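Side-chain contacts in rhamnosidase B (Bacillus sp., PDB 2OKX), which probably releases terminal alpha-L-rhamnose from rhamnose-containing glycosides by hydrolysis, as an inverting alpha-L-rhamnosidase of glycoside hydrolase family 78: residues W679-L682 with D688-N691; A747-I752 with G756-V761. All blocks are in the same frame, centred on the assembly; numbering follows the deposited sequence.

Overall arrangement
Both contacts belong to the catalytic six-hairpin (alpha/alpha) barrel domain, in series along the chain, with centres about 12 Å apart. They meet directly at Asp688: its OD2 lies 2.7 Å from Ser759 OG and its N 2.8 Å from Asp750 OD2, both probable hydrogen bonds, while Pro690 CD packs 3.5 Å from Cys751 SG. The loop of contact 1 is thus bonded to both segments of contact 2. The nearest atoms of the Trp679 side chain and a bound glycerol, probably from the crystallisation liquor, are about 3 Å apart; such a molecule may mark a pocket. The centre of contact 2 lies about 33 Å from the chain centre, that of contact 1 about 22 Å.

Contact 1: residues W679-L682 with D688-N691; sequences WNLL and DQPN
Gln689 reaches across to the backbone of Asn680-Leu682 within a loop of the (alpha/alpha) barrel domain that links helix 647-665 to strand 694-695; Asn680 itself is the centre of an inverse gamma turn. From Gln689, CB starts the contact against Asn680 O at 3.4 Å. CG, placed between the backbone N and the carbonyl carbon (chi1 58°), continues past the same oxygen, and the chain then runs extended to the amide. There OE1 comes 3.1 Å from Leu682 N, while His697 NE2, on helix 696-715, gives it a hydrogen bond. NE2 of the amide bonds to Asp683 O, so both ends of the group are held and its rotation is probably fixed. The methyl CD1 of Leu681 touches this amide at 4.0 Å from NE2, the two side chains passing at a slant. Leu682 adds its CB near OE1, while its side chain packs on His697 and Phe701 of the helix.

Farther along, the side chains of Asn691 and Trp679 run abreast, with amide and indole planes 57° apart. With CG anti to the backbone N (chi1 -163°), the indole swings off toward Asp616, Ser624 and Ile626, and the glycerol is close by. The two backbones are joined through one water, which sits at the edge of the Trp679 ring, in its plane: it accepts from Asn680 N at 3.1 Å and donates to Gln689 O at 2.9 Å.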
loop_
_atom_site.group_PDB
_atom_site.type_symbol
_atom_site.label_atom_id
_atom_site.label_comp_id
_atom_site.label_asym_id
_atom_site.label_seq_id
_atom_site.Cartn_x
_atom_site.Cartn_y
_atom_site.Cartn_z
ATOM N N TRP A 679 -15.436 12.469 -5.096
ATOM C CA TRP A 679 -14.022 12.550 -5.444
ATOM C C TRP A 679 -13.887 12.272 -6.941
ATOM O O TRP A 679 -13.771 11.124 -7.360
ATOM C CB TRP A 679 -13.243 11.519 -4.621
ATOM C CG TRP A 679 -11.762 11.737 -4.561
ATOM C CD1 TRP A 679 -11.063 12.817 -5.025
ATOM C CD2 TRP A 679 -10.796 10.852 -3.982
ATOM N NE1 TRP A 679 -9.721 12.656 -4.771
ATOM C CE2 TRP A 679 -9.530 11.458 -4.133
ATOM C CE3 TRP A 679 -10.879 9.603 -3.350
ATOM C CZ2 TRP A 679 -8.352 10.856 -3.675
ATOM C CZ3 TRP A 679 -9.704 9.003 -2.895
ATOM C CH2 TRP A 679 -8.461 9.632 -3.061
ATOM N N ASN A 680 -13.909 13.339 -7.735
ATOM C CA ASN A 680 -13.823 13.246 -9.196
ATOM C C ASN A 680 -12.377 13.358 -9.659
ATOM O O ASN A 680 -12.022 14.265 -10.412
ATOM C CB ASN A 680 -14.656 14.370 -9.815
ATOM C CG ASN A 680 -16.064 14.424 -9.254
ATOM O OD1 ASN A 680 -16.614 15.503 -9.021
ATOM N ND2 ASN A 680 -16.658 13.256 -9.039
ATOM N N LEU A 681 -11.558 12.410 -9.219
ATOM C CA LEU A 681 -10.135 12.401 -9.524
ATOM C C LEU A 681 -9.693 11.671 -10.784
ATOM O O LEU A 681 -10.372 10.773 -11.281
ATOM C CB LEU A 681 -9.374 11.798 -8.338
ATOM C CG LEU A 681 -7.855 11.654 -8.478
ATOM C CD1 LEU A 681 -7.218 13.026 -8.331
ATOM C CD2 LEU A 681 -7.312 10.695 -7.424
ATOM N N LEU A 682 -8.528 12.076 -11.279
ATOM C CA LEU A 682 -7.893 11.451 -12.428
ATOM C C LEU A 682 -6.377 11.465 -12.228
ATOM O O LEU A 682 -5.754 10.412 -12.157
ATOM C CB LEU A 682 -8.231 12.163 -13.742
ATOM C CG LEU A 682 -7.452 11.568 -14.929
ATOM C CD1 LEU A 682 -7.723 10.068 -15.022
ATOM C CD2 LEU A 682 -7.841 12.259 -16.226
ATOM N N ASP A 688 -8.639 21.180 -13.068
ATOM C CA ASP A 688 -9.817 21.739 -12.419
ATOM C C ASP A 688 -10.838 20.609 -12.346
ATOM O O ASP A 688 -11.743 20.498 -13.174
ATOM C CB ASP A 688 -10.358 22.932 -13.216
ATOM C CG ASP A 688 -11.315 23.790 -12.402
ATOM O OD1 ASP A 688 -11.258 23.734 -11.155
ATOM O OD2 ASP A 688 -12.115 24.534 -13.010
ATOM N N GLN A 689 -10.661 19.754 -11.344
ATOM C CA GLN A 689 -11.525 18.601 -11.136
ATOM C C GLN A 689 -12.142 18.680 -9.741
ATOM O O GLN A 689 -11.834 17.875 -8.862
ATOM C CB GLN A 689 -10.700 17.315 -11.302
ATOM C CG GLN A 689 -9.504 17.215 -10.358
ATOM C CD GLN A 689 -8.495 16.151 -10.770
ATOM O OE1 GLN A 689 -8.857 15.108 -11.318
ATOM N NE2 GLN A 689 -7.220 16.406 -10.489
ATOM N N PRO A 690 -13.034 19.659 -9.525
ATOM C CA PRO A 690 -13.692 19.845 -8.228
ATOM C C PRO A 690 -14.633 18.704 -7.865
ATOM O O PRO A 690 -15.166 18.021 -8.738
ATOM C CB PRO A 690 -14.434 21.162 -8.414
ATOM C CG PRO A 690 -14.857 21.081 -9.854
ATOM C CD PRO A 690 -13.591 20.584 -10.530
ATOM N N ASN A 691 -14.831 18.496 -6.568
ATOM C CA ASN A 691 -15.734 17.452 -6.101
ATOM C C ASN A 691 -17.141 17.950 -6.404
ATOM O O ASN A 691 -18.133 17.309 -6.060
ATOM C CB ASN A 691 -15.578 17.251 -4.593
ATOM C CG ASN A 691 -14.160 16.908 -4.194
ATOM O OD1 ASN A 691 -13.629 15.865 -4.574
ATOM N ND2 ASN A 691 -13.534 17.788 -3.421
HETATM O O HOH W 1 -12.627 15.948 -6.794
#

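Contact 2: residues A747-I752 with G756-V761; sequences AYIDCI and GRRSDV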
loop_
_atom_site.group_PDB
_atom_site.type_symbol
_atom_site.label_atom_id
_atom_site.label_comp_id
_atom_site.label_asym_id
_atom_site.label_seq_id
_atom_site.Cartn_x
_atom_site.Cartn_y
_atom_site.Cartn_z
ATOM N N ALA A 747 -10.240 23.067 -27.586
ATOM C CA ALA A 747 -9.918 22.014 -26.629
ATOM C C ALA A 747 -11.064 21.906 -25.634
ATOM O O ALA A 747 -11.853 22.841 -25.486
ATOM C CB ALA A 747 -8.624 22.348 -25.898
ATOM N N TYR A 748 -11.161 20.768 -24.955
ATOM C CA TYR A 748 -12.220 20.572 -23.974
ATOM C C TYR A 748 -11.845 21.223 -22.651
ATOM O O TYR A 748 -10.682 21.189 -22.240
ATOM C CB TYR A 748 -12.484 19.083 -23.743
ATOM C CG TYR A 748 -12.879 18.324 -24.985
ATOM C CD1 TYR A 748 -11.919 17.896 -25.902
ATOM C CD2 TYR A 748 -14.217 18.033 -25.246
ATOM C CE1 TYR A 748 -12.281 17.193 -27.047
ATOM C CE2 TYR A 748 -14.592 17.334 -26.388
ATOM C CZ TYR A 748 -13.620 16.916 -27.283
ATOM O OH TYR A 748 -13.990 16.219 -28.410
ATOM N N ILE A 749 -12.834 21.817 -21.989
ATOM C CA ILE A 749 -12.612 22.468 -20.704
ATOM C C ILE A 749 -12.548 21.396 -19.620
ATOM O O ILE A 749 -13.174 20.345 -19.745
ATOM C CB ILE A 749 -13.753 23.453 -20.370
ATOM C CG1 ILE A 749 -15.074 22.696 -20.224
ATOM C CG2 ILE A 749 -13.864 24.505 -21.464
ATOM C CD1 ILE A 749 -16.243 23.572 -19.798
ATOM N N ASP A 750 -11.792 21.660 -18.561
ATOM C CA ASP A 750 -11.664 20.695 -17.478
ATOM C C ASP A 750 -12.985 20.352 -16.810
ATOM O O ASP A 750 -13.222 19.193 -16.463
ATOM C CB ASP A 750 -10.676 21.198 -16.424
ATOM C CG ASP A 750 -9.261 20.724 -16.680
ATOM O OD1 ASP A 750 -9.036 20.034 -17.700
ATOM O OD2 ASP A 750 -8.372 21.037 -15.861
ATOM N N CYS A 751 -13.852 21.347 -16.632
ATOM C CA CYS A 751 -15.128 21.086 -15.980
ATOM C C CYS A 751 -16.103 22.253 -16.004
ATOM O O CYS A 751 -15.827 23.323 -16.552
ATOM C CB CYS A 751 -14.890 20.717 -14.516
ATOM S SG CYS A 751 -14.389 22.144 -13.504
ATOM N N ILE A 752 -17.255 22.005 -15.391
ATOM C CA ILE A 752 -18.316 22.985 -15.223
ATOM C C ILE A 752 -18.612 22.896 -13.731
ATOM O O ILE A 752 -19.067 21.861 -13.239
ATOM C CB ILE A 752 -19.596 22.622 -16.009
ATOM C CG1 ILE A 752 -19.347 22.752 -17.512
ATOM C CG2 ILE A 752 -20.740 23.542 -15.587
ATOM C CD1 ILE A 752 -20.572 22.460 -18.363
ATOM N N GLY A 756 -22.457 26.411 -12.150
ATOM C CA GLY A 756 -22.585 26.537 -13.591
ATOM C C GLY A 756 -21.416 27.242 -14.248
ATOM O O GLY A 756 -21.377 27.376 -15.470
ATOM N N ARG A 757 -20.457 27.692 -13.445
ATOM C CA ARG A 757 -19.295 28.381 -13.987
ATOM C C ARG A 757 -18.396 27.427 -14.772
ATOM O O ARG A 757 -17.846 26.473 -14.219
ATOM C CB ARG A 757 -18.489 29.040 -12.863
ATOM C CG ARG A 757 -17.272 29.810 -13.355
ATOM C CD ARG A 757 -16.612 30.598 -12.231
ATOM N NE ARG A 757 -16.031 29.735 -11.205
ATOM C CZ ARG A 757 -14.984 28.939 -11.401
ATOM N NH1 ARG A 757 -14.397 28.891 -12.591
ATOM N NH2 ARG A 757 -14.523 28.191 -10.407
ATOM N N ARG A 758 -18.264 27.687 -16.068
ATOM C CA ARG A 758 -17.424 26.868 -16.931
ATOM C C ARG A 758 -15.972 27.137 -16.565
ATOM O O ARG A 758 -15.569 28.289 -16.395
ATOM C CB ARG A 758 -17.662 27.228 -18.399
ATOM C CG ARG A 758 -19.084 26.983 -18.879
ATOM C CD ARG A 758 -19.334 27.667 -20.217
ATOM N NE ARG A 758 -18.520 27.116 -21.299
ATOM C CZ ARG A 758 -18.726 25.931 -21.864
ATOM N NH1 ARG A 758 -19.724 25.159 -21.455
ATOM N NH2 ARG A 758 -17.933 25.518 -22.846
ATOM N N SER A 759 -15.189 26.071 -16.436
ATOM C CA SER A 759 -13.782 26.202 -16.087
ATOM C C SER A 759 -12.995 26.900 -17.186
ATOM O O SER A 759 -13.316 26.774 -18.365
ATOM C CB SER A 759 -13.169 24.823 -15.827
ATOM O OG SER A 759 -11.771 24.926 -15.621
ATOM N N ASP A 760 -11.965 27.634 -16.789
ATOM C CA ASP A 760 -11.114 28.335 -17.739
ATOM C C ASP A 760 -9.747 27.656 -17.710
ATOM O O ASP A 760 -8.766 28.161 -18.265
ATOM C CB ASP A 760 -10.980 29.806 -17.349
ATOM C CG ASP A 760 -10.242 29.996 -16.041
ATOM O OD1 ASP A 760 -10.627 29.355 -15.038
ATOM O OD2 ASP A 760 -9.280 30.792 -16.018
ATOM N N VAL A 761 -9.699 26.504 -17.048
ATOM C CA VAL A 761 -8.473 25.730 -16.928
ATOM C C VAL A 761 -8.422 24.645 -18.005
ATOM O O VAL A 761 -9.384 23.904 -18.198
ATOM C CB VAL A 761 -8.372 25.069 -15.527
ATOM C CG1 VAL A 761 -7.116 24.212 -15.433
ATOM C CG2 VAL A 761 -8.357 26.146 -14.449
#
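Ser759 N donates to Cys751 O at 2.8 Å, a nearly straight bond (162° at the hydrogen) whose donor is tilted 27° from the carbonyl plane. It supports the single beta bridge between Ile752 and Arg758, where the chain doubles back after strand 747-752. Asp750 N makes a weak hydrogen bond to Val761 O at 3.3 Å. The hydroxyl of Ser759, anti to its own backbone N (chi1 174°), accepts from Val761 N at 3.0 Å in an ST turn and also bonds to Asp688 OD2. The buried Asp750 carboxylate is gripped at both oxygens: OD1 by the hydroxyls of Ser763 and Thr766, OD2 by Asp688 N. An alanine in place of Asp750 would remove these links, and is likely to leave Asp688 N and the two hydroxyls short of a partner and the Val761 side with a gap.

Val761 CG1 rests 3.4 Å from Asp750 OD2, and Cys751 SG lies against Ser759 CB at 3.7 Å. Ile749 crosses Arg758 at about a right angle and sets CD1 over the centre of one guanidinium face, 3.9 Å above its plane. The Arg758 chain, bent midway along its length, brings NH2 to Val739 O, while Ile752 lies beside Arg758 and puts its CG2 3.9 Å from Gly756 O.

In the fold, strand 747-752 is the middle of a small antiparallel sheet between strands 694-695 and 741-742, and the returning segment 756-761 leads into helix 764-772.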